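Uncharacterized protein (Pseudomonas aeruginosa PAO1, PDB 4R1D) probably serves as the immunity protein Tli4, binding the H2-T6SS lipase effector Tle4 and so protecting the bacterium from its own toxin. Local coordinates at residues B[7-12]-B[16-21]; B[166-171]-B[176-181]; B[197-202]-B[225-230]; B[211-216]-B[287-292]; B[276-279]-B[283-286]. All coordinates share one frame; numbering follows the deposited sequence.

Interaction 1: B[7-12]-B[16-21]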
# COMPACT_ATOMS: atom_id res chain seq x y z
N ILE B 7 -9.87 25.19 22.73
CA ILE B 7 -10.52 24.08 23.42
C ILE B 7 -9.51 23.03 23.85
O ILE B 7 -8.68 22.58 23.04
CB ILE B 7 -11.57 23.41 22.50
CG1 ILE B 7 -12.64 24.42 22.07
CG2 ILE B 7 -12.21 22.20 23.18
CD1 ILE B 7 -13.57 23.90 20.99
N THR B 8 -9.57 22.63 25.11
CA THR B 8 -8.72 21.55 25.63
C THR B 8 -9.39 20.21 25.34
O THR B 8 -10.51 19.96 25.77
CB THR B 8 -8.48 21.71 27.14
OG1 THR B 8 -7.75 22.92 27.39
CG2 THR B 8 -7.71 20.52 27.70
N HIS B 9 -8.69 19.35 24.59
CA HIS B 9 -9.22 18.07 24.16
C HIS B 9 -8.51 16.93 24.88
O HIS B 9 -7.31 17.01 25.15
CB HIS B 9 -9.01 17.89 22.65
CG HIS B 9 -9.75 18.87 21.80
ND1 HIS B 9 -11.02 18.63 21.32
CD2 HIS B 9 -9.40 20.09 21.33
CE1 HIS B 9 -11.43 19.66 20.60
NE2 HIS B 9 -10.46 20.56 20.59
N CYS B 10 -9.25 15.87 25.17
CA CYS B 10 -8.66 14.65 25.72
C CYS B 10 -8.47 13.65 24.59
O CYS B 10 -9.42 13.32 23.90
CB CYS B 10 -9.58 14.00 26.72
SG CYS B 10 -10.02 15.00 28.14
N PHE B 11 -7.24 13.17 24.43
CA PHE B 11 -6.95 12.09 23.49
C PHE B 11 -6.11 11.05 24.23
O PHE B 11 -5.02 11.35 24.71
CB PHE B 11 -6.20 12.60 22.26
CG PHE B 11 -6.96 13.63 21.46
CD1 PHE B 11 -8.21 13.34 20.91
CD2 PHE B 11 -6.41 14.88 21.23
CE1 PHE B 11 -8.90 14.29 20.17
CE2 PHE B 11 -7.09 15.84 20.48
CZ PHE B 11 -8.33 15.55 19.95
N GLY B 12 -6.63 9.84 24.38
CA GLY B 12 -5.88 8.81 25.09
C GLY B 12 -5.57 9.27 26.50
O GLY B 12 -6.48 9.66 27.24
N ILE B 16 -4.52 18.33 24.91
CA ILE B 16 -3.91 19.27 23.99
C ILE B 16 -4.93 20.36 23.70
O ILE B 16 -6.13 20.10 23.69
CB ILE B 16 -3.50 18.58 22.67
CG1 ILE B 16 -2.58 19.50 21.86
CG2 ILE B 16 -4.73 18.16 21.86
CD1 ILE B 16 -2.00 18.83 20.60
N ASP B 17 -4.46 21.59 23.47
CA ASP B 17 -5.36 22.69 23.14
C ASP B 17 -5.34 23.01 21.64
O ASP B 17 -4.28 23.04 21.03
CB ASP B 17 -4.96 23.95 23.92
CG ASP B 17 -4.93 23.72 25.43
OD1 ASP B 17 -5.51 22.74 25.93
OD2 ASP B 17 -4.30 24.54 26.14
N LEU B 18 -6.52 23.22 21.06
CA LEU B 18 -6.65 23.56 19.66
C LEU B 18 -7.59 24.75 19.51
O LEU B 18 -8.45 24.96 20.37
CB LEU B 18 -7.19 22.37 18.87
CG LEU B 18 -6.29 21.14 18.92
CD1 LEU B 18 -7.00 19.90 18.35
CD2 LEU B 18 -5.00 21.43 18.17
N PRO B 19 -7.43 25.52 18.43
CA PRO B 19 -8.30 26.67 18.12
C PRO B 19 -9.75 26.20 18.00
O PRO B 19 -10.00 25.05 17.66
CB PRO B 19 -7.81 27.16 16.76
CG PRO B 19 -6.48 26.51 16.54
CD PRO B 19 -6.42 25.28 17.38
N PRO B 20 -10.71 27.11 18.25
CA PRO B 20 -12.11 26.67 18.29
C PRO B 20 -12.64 26.20 16.93
O PRO B 20 -13.56 25.38 16.90
CB PRO B 20 -12.85 27.92 18.77
CG PRO B 20 -11.99 29.06 18.31
CD PRO B 20 -10.57 28.56 18.45
N ASP B 21 -12.08 26.70 15.83
CA ASP B 21 -12.56 26.33 14.51
C ASP B 21 -11.79 25.14 13.90
O ASP B 21 -12.01 24.79 12.75
CB ASP B 21 -12.52 27.53 13.56
CG ASP B 21 -11.12 28.11 13.40
OD1 ASP B 21 -10.32 27.98 14.35
OD2 ASP B 21 -10.83 28.70 12.34
O HOH W 1 -10.73 22.68 18.96
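Four backbone hydrogen bonds zip strand 7-11 to strand 16-18, two for each of the pairs Ile7 with Leu18 and His9 with Ile16. The straightest runs from His9 N to Ile16 O (2.8 Å, 175° at the hydrogen). Between them sits the non-hydrogen-bonded pair Thr8 and Asp17, whose side chains run side by side on one face of the hairpin. Thr8 OG1 gives its proton to Asp17 OD1 at 2.7 Å, coming down from above the carboxylate plane; with chi1 at -64° the hydroxyl lies beside its own backbone N, while the methyl is turned anti to it. The same carboxylate also takes Lys3 and Arg296, so it is a buried anion gripped by several donors.

On the other face, the Leu18 and His9 side chains cross at about a right angle, Leu18 CD1 meeting His9 CD2 at 3.8 Å. Ile7 CG2 lies over the rim of one imidazole face. A water in the ring plane, 2.7 Å from His9 NE2, donates to Pro19 O at 2.8 Å and so helps fix the ring's rotation. Farther along, Ile16 CG2 approaches the Phe11 edge, 3.6 Å from CE2.

This largely apolar face lies against strands 23-30, 162-169 and 176-183: His9 and Leu18 meet Ile24, Phe11 reaches Phe164, and Ile16 rests on Phe178 and Phe180.

Interaction 2: B[166-171]-B[176-181]; sequences VGVTFP and ARFEFR
Val168 and Phe178 form the apolar centre, their side chains side by side and pointing the same way, with Val168 CG2 in the plane of the phenyl ring at its edge, 4.0 Å from CD2. Phe170 crosses obliquely and presents its own edge to the start of the same side chain, CZ standing 3.8 Å from Phe178 CB. With chi1 at -50°, Phe170 CG lies beside its backbone N, and the ring reaches across to the facing strand. Val166 and Phe180 continue this face, which lies against Leu18 and Ile16.

The backbones are joined by two hydrogen-bonded pairs, Val166 with Phe180 and Val168 with Phe178; Phe178 N reaches Val168 O at 2.8 Å. Beyond the Val168-Phe178 pair, a water accepts from Phe170 N (2.8 Å) and lies 2.7 Å from Ala176 O, to which it probably donates.

The other face is polar. Arg181 grips Glu179 side-on, NE to OE2 (3.0 Å) and NH2 to OE1, both from above the carboxylate plane. Glu179 also takes Ser69 and Arg97 of the partner chain, while Arg177 pairs with Glu70 and Arg181 with Asp67 of that chain. It is an antiparallel beta hairpin with an apolar inner face and a charged outer face that docks on the partner.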
# COMPACT_ATOMS: atom_id res chain seq x y z
N VAL B 166 -4.63 11.70 15.78
CA VAL B 166 -5.58 12.78 15.59
C VAL B 166 -5.04 13.68 14.50
O VAL B 166 -3.86 13.99 14.49
CB VAL B 166 -5.75 13.62 16.89
CG1 VAL B 166 -6.74 14.74 16.66
CG2 VAL B 166 -6.20 12.72 18.03
N GLY B 167 -5.91 14.06 13.57
CA GLY B 167 -5.54 14.93 12.47
C GLY B 167 -6.39 16.18 12.51
O GLY B 167 -7.59 16.10 12.78
N VAL B 168 -5.77 17.32 12.23
CA VAL B 168 -6.44 18.60 12.44
C VAL B 168 -6.17 19.53 11.27
O VAL B 168 -5.02 19.68 10.85
CB VAL B 168 -5.91 19.28 13.72
CG1 VAL B 168 -6.73 20.52 14.06
CG2 VAL B 168 -5.94 18.30 14.88
N THR B 169 -7.22 20.16 10.76
CA THR B 169 -7.04 21.24 9.79
C THR B 169 -7.59 22.56 10.32
O THR B 169 -8.37 22.59 11.29
CB THR B 169 -7.65 20.92 8.40
OG1 THR B 169 -9.07 20.83 8.48
CG2 THR B 169 -7.08 19.59 7.85
N PHE B 170 -7.15 23.64 9.69
CA PHE B 170 -7.43 24.99 10.18
C PHE B 170 -8.00 25.82 9.04
O PHE B 170 -7.31 26.07 8.05
CB PHE B 170 -6.15 25.63 10.70
CG PHE B 170 -5.37 24.76 11.66
CD1 PHE B 170 -5.57 24.86 13.02
CD2 PHE B 170 -4.45 23.83 11.19
CE1 PHE B 170 -4.87 24.06 13.91
CE2 PHE B 170 -3.75 23.03 12.07
CZ PHE B 170 -3.95 23.14 13.43
N PRO B 171 -9.28 26.22 9.15
CA PRO B 171 -9.92 27.00 8.09
C PRO B 171 -9.05 28.16 7.59
O PRO B 171 -8.95 28.37 6.38
CB PRO B 171 -11.18 27.54 8.77
CG PRO B 171 -11.55 26.45 9.73
CD PRO B 171 -10.23 25.84 10.21
N ALA B 176 -2.68 23.33 5.40
CA ALA B 176 -2.01 22.87 6.62
C ALA B 176 -2.72 21.67 7.25
O ALA B 176 -3.94 21.60 7.27
CB ALA B 176 -1.90 24.00 7.63
N ARG B 177 -1.93 20.74 7.78
CA ARG B 177 -2.51 19.69 8.61
C ARG B 177 -1.61 19.44 9.80
O ARG B 177 -0.38 19.36 9.66
CB ARG B 177 -2.71 18.39 7.81
CG ARG B 177 -3.59 17.37 8.53
CD ARG B 177 -3.56 15.97 7.86
NE ARG B 177 -3.87 16.04 6.43
CZ ARG B 177 -5.08 16.23 5.93
NH1 ARG B 177 -6.12 16.36 6.75
NH2 ARG B 177 -5.26 16.29 4.61
N PHE B 178 -2.21 19.37 10.98
CA PHE B 178 -1.49 19.00 12.19
C PHE B 178 -1.89 17.59 12.58
O PHE B 178 -3.05 17.22 12.45
CB PHE B 178 -1.80 20.00 13.32
CG PHE B 178 -1.25 19.59 14.66
CD1 PHE B 178 0.05 19.90 15.02
CD2 PHE B 178 -2.05 18.91 15.57
CE1 PHE B 178 0.56 19.51 16.27
CE2 PHE B 178 -1.55 18.52 16.81
CZ PHE B 178 -0.25 18.81 17.16
N GLU B 179 -0.94 16.79 13.05
CA GLU B 179 -1.28 15.49 13.61
C GLU B 179 -0.58 15.21 14.94
O GLU B 179 0.57 15.63 15.16
CB GLU B 179 -1.04 14.35 12.62
CG GLU B 179 0.31 14.33 11.97
CD GLU B 179 0.74 12.91 11.59
OE1 GLU B 179 0.26 12.38 10.55
OE2 GLU B 179 1.53 12.32 12.34
N PHE B 180 -1.28 14.47 15.80
CA PHE B 180 -0.86 14.17 17.16
C PHE B 180 -1.10 12.68 17.38
O PHE B 180 -2.21 12.20 17.19
CB PHE B 180 -1.71 15.03 18.12
CG PHE B 180 -1.40 14.84 19.59
CD1 PHE B 180 -0.11 14.67 20.04
CD2 PHE B 180 -2.43 14.89 20.53
CE1 PHE B 180 0.17 14.53 21.40
CE2 PHE B 180 -2.16 14.75 21.89
CZ PHE B 180 -0.86 14.56 22.32
N ARG B 181 -0.05 11.94 17.74
CA ARG B 181 -0.18 10.50 17.93
C ARG B 181 0.53 10.06 19.20
O ARG B 181 1.55 10.65 19.57
CB ARG B 181 0.49 9.75 16.75
CG ARG B 181 -0.08 10.08 15.39
CD ARG B 181 0.55 9.27 14.26
NE ARG B 181 0.02 9.81 13.01
CZ ARG B 181 -1.18 9.50 12.52
NH1 ARG B 181 -1.93 8.60 13.15
NH2 ARG B 181 -1.61 10.08 11.41
O HOH W 2 -5.63 23.66 7.36

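Interaction 3: B[197-202]-B[225-230]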
# COMPACT_ATOMS: atom_id res chain seq x y z
N GLY B 197 19.89 12.74 7.97
CA GLY B 197 20.44 12.39 6.67
C GLY B 197 19.56 12.89 5.54
O GLY B 197 20.03 13.59 4.62
N PHE B 198 18.27 12.55 5.60
CA PHE B 198 17.34 12.93 4.54
C PHE B 198 17.22 14.45 4.45
O PHE B 198 17.24 15.02 3.36
CB PHE B 198 15.96 12.30 4.74
CG PHE B 198 15.07 12.42 3.54
CD1 PHE B 198 14.05 13.35 3.50
CD2 PHE B 198 15.28 11.61 2.43
CE1 PHE B 198 13.24 13.47 2.39
CE2 PHE B 198 14.48 11.72 1.31
CZ PHE B 198 13.45 12.65 1.29
N VAL B 199 17.09 15.11 5.60
CA VAL B 199 17.02 16.57 5.59
C VAL B 199 18.27 17.20 4.98
O VAL B 199 18.17 18.10 4.15
CB VAL B 199 16.77 17.15 7.00
CG1 VAL B 199 16.81 18.67 6.95
CG2 VAL B 199 15.43 16.66 7.55
N GLN B 200 19.46 16.76 5.40
CA GLN B 200 20.69 17.30 4.82
C GLN B 200 20.70 17.09 3.31
O GLN B 200 21.18 17.93 2.55
CB GLN B 200 21.93 16.67 5.46
CG GLN B 200 22.10 16.96 6.93
CD GLN B 200 22.19 18.44 7.23
OE1 GLN B 200 22.66 19.23 6.40
NE2 GLN B 200 21.74 18.84 8.41
N ASN B 201 20.15 15.96 2.87
CA ASN B 201 20.01 15.68 1.45
C ASN B 201 19.10 16.72 0.79
O ASN B 201 19.41 17.25 -0.28
CB ASN B 201 19.48 14.26 1.23
CG ASN B 201 19.59 13.80 -0.21
OD1 ASN B 201 19.79 14.61 -1.12
ND2 ASN B 201 19.48 12.50 -0.42
N MET B 202 17.97 17.01 1.43
CA MET B 202 17.06 18.01 0.91
C MET B 202 17.73 19.39 0.82
O MET B 202 17.58 20.10 -0.18
CB MET B 202 15.80 18.11 1.77
CG MET B 202 14.96 16.84 1.83
SD MET B 202 13.64 17.01 3.07
CE MET B 202 12.51 18.13 2.25
N GLU B 225 11.95 16.42 21.22
CA GLU B 225 12.93 17.05 20.35
C GLU B 225 12.23 17.37 19.03
O GLU B 225 11.27 16.70 18.68
CB GLU B 225 14.14 16.14 20.14
CG GLU B 225 14.86 15.84 21.46
CD GLU B 225 16.24 15.22 21.28
OE1 GLU B 225 16.47 14.53 20.26
OE2 GLU B 225 17.10 15.44 22.16
N GLU B 226 12.70 18.39 18.33
CA GLU B 226 12.00 18.82 17.13
C GLU B 226 12.95 19.14 15.98
O GLU B 226 14.11 19.44 16.19
CB GLU B 226 11.13 20.04 17.43
CG GLU B 226 11.93 21.30 17.63
CD GLU B 226 11.07 22.48 18.07
OE1 GLU B 226 9.82 22.37 18.02
OE2 GLU B 226 11.66 23.50 18.47
N TYR B 227 12.40 19.10 14.78
CA TYR B 227 13.14 19.39 13.58
C TYR B 227 12.13 20.08 12.69
O TYR B 227 11.09 19.51 12.38
CB TYR B 227 13.63 18.08 12.95
CG TYR B 227 14.92 18.19 12.16
CD1 TYR B 227 15.16 19.28 11.34
CD2 TYR B 227 15.89 17.20 12.25
CE1 TYR B 227 16.35 19.38 10.62
CE2 TYR B 227 17.07 17.29 11.53
CZ TYR B 227 17.29 18.39 10.72
OH TYR B 227 18.47 18.50 10.00
N LEU B 228 12.41 21.31 12.29
CA LEU B 228 11.43 22.12 11.58
C LEU B 228 12.02 22.62 10.27
O LEU B 228 13.03 23.31 10.27
CB LEU B 228 11.03 23.34 12.43
CG LEU B 228 9.89 23.26 13.44
CD1 LEU B 228 9.97 22.06 14.35
CD2 LEU B 228 9.83 24.54 14.27
N VAL B 229 11.39 22.28 9.15
CA VAL B 229 11.91 22.72 7.86
C VAL B 229 10.83 23.43 7.04
O VAL B 229 9.64 23.24 7.28
CB VAL B 229 12.53 21.56 7.05
CG1 VAL B 229 13.55 20.79 7.91
CG2 VAL B 229 11.46 20.62 6.54
N ALA B 230 11.26 24.26 6.11
CA ALA B 230 10.33 24.93 5.22
C ALA B 230 11.01 25.11 3.88
O ALA B 230 12.24 25.10 3.79
CB ALA B 230 9.90 26.26 5.79
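One face of the Tyr227 ring carries Val199, whose CG2 lies 4.3 Å from the ring centroid and 18° off the normal, a CH-pi contact displaced toward the rim. The two side chains come from opposite directions, the valine from the helix and the tyrosine from the strand. Val199 CG1, anti to the backbone N, bears on the phenol end of the ring, 3.8 Å from Tyr227 CE1 and 3.5 Å from Tyr227 OH. The same methyl reaches Val229 CG1 at 4.0 Å, so it touches both Tyr227 and Val229, two residues apart on the strand and both turned toward the helix. Leu192, Val195 and Thr211 also touch the tyrosine.

This is a helix laid over the face of an antiparallel sheet: the axes of helix 197-202 and strand 225-230 pass 11.0 Å apart at 22°, with Val199, Tyr227 and Val229 meeting between them. Strand 225-230 hydrogen-bonds with strand 209-214 on one flank and strand 236-245 on the other.

Gln200 crosses the phenol at about a right angle, its amide turned 52° from the ring plane and NE2 3.7 Å from Tyr227 OH. The hydroxyl has its polar partner in Asp196 OD1, one residue before the helical segment, and Gln200 NE2 makes a weak hydrogen bond to that same oxygen. Beside Val199, Val229 also packs on Leu91 of the partner chain.

Interaction 4: B[211-216]-B[287-292]; sequences TLRKGK and LWDTIV
Arg213 and Asp289 meet across a wide interval, their CA atoms 11.7 Å apart, so that almost the whole contact is one end-on, two-pronged salt bridge. The arginine stands on a classic beta bulge, in which Leu212 and Arg213 both face Leu228 at the edge of the antiparallel sheet, just before the chain turns a corner at Gly215. The aspartate comes from helix 287-292.

Each guanidinium nitrogen takes its own oxygen: NH1 donates to Asp289 OD1 at 2.9 Å, nearly straight at 173°, and NH2 to Asp289 OD2 at 2.7 Å. Both oxygens use their syn lone pairs, and the guanidinium and carboxylate planes differ by only 13°, so the two flat groups are nearly coplanar. The arginine chain is off the usual staggered positions at chi1 (-136°) and bent at chi3, which turns the guanidinium end-on to the acid.

NH1 has a second anion in Glu226 OE2, which makes the arginine a bridge between two carboxylates and probably steadies its positive charge. Glu226 in turn receives Trp288 NE1 and His217 ND1, tying the helix to strand 225-233 as well. Arg213 NH1 stands near the indole plane at its edge, 4.2 Å from Trp288 CD1. One turn further along the helix, Val292 CG2 lies over the centre of the Trp288 ring, 3.7 Å above its plane.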
# COMPACT_ATOMS: atom_id res chain seq x y z
N THR B 211 16.28 24.83 7.05
CA THR B 211 15.91 24.38 8.38
C THR B 211 15.59 25.60 9.23
O THR B 211 16.41 26.49 9.38
CB THR B 211 17.03 23.56 9.02
OG1 THR B 211 17.20 22.34 8.29
CG2 THR B 211 16.69 23.22 10.47
N LEU B 212 14.38 25.65 9.78
CA LEU B 212 14.00 26.76 10.65
C LEU B 212 14.46 26.54 12.08
O LEU B 212 14.74 27.50 12.80
CB LEU B 212 12.48 26.99 10.64
CG LEU B 212 11.83 27.34 9.29
CD1 LEU B 212 10.33 27.53 9.44
CD2 LEU B 212 12.47 28.58 8.69
N ARG B 213 14.55 25.28 12.49
CA ARG B 213 14.83 24.95 13.86
C ARG B 213 15.19 23.48 14.01
O ARG B 213 14.60 22.62 13.35
CB ARG B 213 13.60 25.27 14.72
CG ARG B 213 13.89 25.98 16.02
CD ARG B 213 12.67 25.89 16.94
NE ARG B 213 11.76 27.03 16.82
CZ ARG B 213 10.53 27.04 17.34
NH1 ARG B 213 10.07 25.97 17.98
NH2 ARG B 213 9.76 28.12 17.21
N LYS B 214 16.15 23.19 14.87
CA LYS B 214 16.51 21.81 15.17
C LYS B 214 17.07 21.72 16.57
O LYS B 214 18.07 22.37 16.88
CB LYS B 214 17.53 21.27 14.16
CG LYS B 214 18.13 19.92 14.58
CD LYS B 214 19.18 19.42 13.59
CE LYS B 214 19.72 18.07 14.02
NZ LYS B 214 20.91 17.65 13.23
N GLY B 215 16.44 20.93 17.43
CA GLY B 215 16.97 20.74 18.77
C GLY B 215 15.92 20.28 19.75
O GLY B 215 14.90 19.74 19.37
N LYS B 216 16.19 20.51 21.04
CA LYS B 216 15.27 20.09 22.08
C LYS B 216 14.06 21.01 22.18
O LYS B 216 14.16 22.22 21.94
CB LYS B 216 15.99 20.03 23.43
CG LYS B 216 17.24 19.18 23.40
CD LYS B 216 17.74 18.89 24.80
CE LYS B 216 18.93 17.94 24.76
NZ LYS B 216 19.46 17.69 26.14
N LEU B 287 1.86 29.17 15.68
CA LEU B 287 0.79 28.18 15.80
C LEU B 287 1.38 26.86 16.29
O LEU B 287 0.88 26.28 17.24
CB LEU B 287 0.06 28.01 14.46
CG LEU B 287 -1.13 27.03 14.48
CD1 LEU B 287 -2.22 27.48 15.45
CD2 LEU B 287 -1.69 26.80 13.08
N TRP B 288 2.44 26.41 15.64
CA TRP B 288 3.16 25.21 16.06
C TRP B 288 3.52 25.22 17.55
O TRP B 288 3.15 24.31 18.29
CB TRP B 288 4.43 25.10 15.21
CG TRP B 288 5.42 24.07 15.67
CD1 TRP B 288 6.62 24.31 16.29
CD2 TRP B 288 5.33 22.65 15.51
NE1 TRP B 288 7.27 23.12 16.53
CE2 TRP B 288 6.51 22.09 16.06
CE3 TRP B 288 4.37 21.79 14.95
CZ2 TRP B 288 6.75 20.71 16.07
CZ3 TRP B 288 4.61 20.42 14.96
CH2 TRP B 288 5.79 19.90 15.52
N ASP B 289 4.24 26.24 18.00
CA ASP B 289 4.64 26.31 19.40
C ASP B 289 3.45 26.33 20.35
O ASP B 289 3.46 25.69 21.39
CB ASP B 289 5.51 27.54 19.68
CG ASP B 289 6.92 27.38 19.16
OD1 ASP B 289 7.41 26.24 19.14
OD2 ASP B 289 7.54 28.40 18.77
N THR B 290 2.42 27.08 19.97
CA THR B 290 1.25 27.21 20.84
C THR B 290 0.57 25.86 21.05
O THR B 290 0.24 25.48 22.18
CB THR B 290 0.27 28.27 20.30
OG1 THR B 290 0.97 29.52 20.14
CG2 THR B 290 -0.91 28.47 21.25
N ILE B 291 0.38 25.11 19.97
CA ILE B 291 -0.20 23.78 20.08
C ILE B 291 0.70 22.80 20.84
O ILE B 291 0.25 22.12 21.77
CB ILE B 291 -0.54 23.18 18.70
CG1 ILE B 291 -1.68 23.96 18.05
CG2 ILE B 291 -0.95 21.73 18.85
CD1 ILE B 291 -1.99 23.50 16.64
N VAL B 292 1.96 22.70 20.43
CA VAL B 292 2.86 21.71 21.03
C VAL B 292 3.06 21.99 22.52
O VAL B 292 3.05 21.09 23.34
CB VAL B 292 4.21 21.67 20.28
CG1 VAL B 292 5.27 20.93 21.09
CG2 VAL B 292 4.01 21.04 18.89

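Interaction 5: B[276-279]-B[283-286]; sequences PAFK and EALE
Glu283 holds Lys279 with both carboxylate oxygens, one for the backbone and one for the side chain. Lys279 N donates to Glu283 OE1 at 2.8 Å, straight at 174° but tilted well above the carboxylate plane. Lys279 NZ forms a salt bridge to Glu283 OE2, also 2.8 Å, on the syn lone pair. The lysine chain bends only at its end (chi4 68°), which folds the ammonium back onto the acid after its methylenes have run alongside, CD lying 3.2 Å from Glu283 OE2. Extended, with CG anti to its backbone N, the glutamate reaches out of the helix toward the loop. Its own backbone N is satisfied by Ser280 OG, just ahead of helix 281-292.

Next to this polar clasp, Ala284 CB sits over the centre of the Phe278 ring, 3.7 Å from the centroid and 11° off the normal, a CH-pi contact. His173 stacks on the same phenylalanine and hydrogen-bonds through ND1 to Ala277 O.

Thus the loop that follows strand 256-263 is pinned to the first turns of helix 281-292, with Ala277 and Phe278 touching Val263 of that strand and Ala284 resting on Tyr239 and Phe241 of strand 236-245.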
# COMPACT_ATOMS: atom_id res chain seq x y z
N PRO B 276 -1.83 30.89 0.20
CA PRO B 276 -0.82 30.60 1.21
C PRO B 276 -1.42 30.02 2.48
O PRO B 276 -2.46 30.48 2.94
CB PRO B 276 -0.22 31.98 1.52
CG PRO B 276 -0.60 32.84 0.37
CD PRO B 276 -1.92 32.33 -0.11
N ALA B 277 -0.76 29.01 3.05
CA ALA B 277 -1.21 28.42 4.30
C ALA B 277 -1.01 29.42 5.43
O ALA B 277 -1.87 29.57 6.29
CB ALA B 277 -0.45 27.14 4.59
N PHE B 278 0.12 30.11 5.41
CA PHE B 278 0.48 31.05 6.47
C PHE B 278 0.97 32.36 5.89
O PHE B 278 1.50 32.40 4.78
CB PHE B 278 1.57 30.45 7.36
CG PHE B 278 1.12 29.25 8.14
CD1 PHE B 278 0.52 29.39 9.39
CD2 PHE B 278 1.29 27.97 7.63
CE1 PHE B 278 0.10 28.29 10.11
CE2 PHE B 278 0.87 26.87 8.33
CZ PHE B 278 0.28 27.02 9.58
N LYS B 279 0.81 33.43 6.66
CA LYS B 279 1.27 34.75 6.27
C LYS B 279 2.79 34.84 6.30
O LYS B 279 3.39 35.65 5.59
CB LYS B 279 0.68 35.82 7.19
CG LYS B 279 -0.84 35.81 7.27
CD LYS B 279 -1.35 36.75 8.36
CE LYS B 279 -2.86 36.66 8.54
NZ LYS B 279 -3.30 35.35 9.12
N GLU B 283 4.40 33.20 11.64
CA GLU B 283 3.03 32.80 11.96
C GLU B 283 2.90 31.28 12.11
O GLU B 283 2.25 30.80 13.03
CB GLU B 283 2.05 33.31 10.91
CG GLU B 283 0.60 32.95 11.22
CD GLU B 283 -0.38 33.49 10.20
OE1 GLU B 283 -0.45 32.94 9.08
OE2 GLU B 283 -1.08 34.47 10.52
N ALA B 284 3.52 30.52 11.21
CA ALA B 284 3.51 29.06 11.30
C ALA B 284 4.17 28.55 12.58
O ALA B 284 3.65 27.64 13.24
CB ALA B 284 4.18 28.45 10.07
N LEU B 285 5.30 29.13 12.94
CA LEU B 285 6.02 28.72 14.14
C LEU B 285 5.21 29.05 15.39
O LEU B 285 5.23 28.29 16.36
CB LEU B 285 7.38 29.40 14.22
CG LEU B 285 8.39 28.94 13.17
CD1 LEU B 285 9.57 29.92 13.08
CD2 LEU B 285 8.85 27.53 13.51
N GLU B 286 4.50 30.17 15.35
CA GLU B 286 3.66 30.58 16.47
C GLU B 286 2.55 29.56 16.74
O GLU B 286 2.33 29.15 17.89
CB GLU B 286 3.04 31.96 16.20
CG GLU B 286 2.16 32.47 17.34
CD GLU B 286 1.58 33.85 17.04
OE1 GLU B 286 0.81 33.99 16.06
OE2 GLU B 286 1.92 34.80 17.79

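Interactions 1 and 2 are both antiparallel hairpins, held by backbone bonds and packed against each other through Phe11 on Val166 and Ile16 on Phe178; interaction 2 is the more buried. Helix 281-292 serves interactions 4 and 5, and its Ile291 reaches both hairpins. Interaction 3 is a buried apolar helix-on-sheet contact, whereas 4 and 5 are partly exposed and rely on salt bridges, with 5 adding an alanine-on-ring contact. Strands 209-214 and 225-233 are neighbours, so interactions 3 and 4 share a sheet edge, joined by backbone hydrogen bonds between Leu228 and the Leu212-Arg213 bulge. Residues of interactions 2 and 3 also meet the partner chain, by charges and by packing respectively.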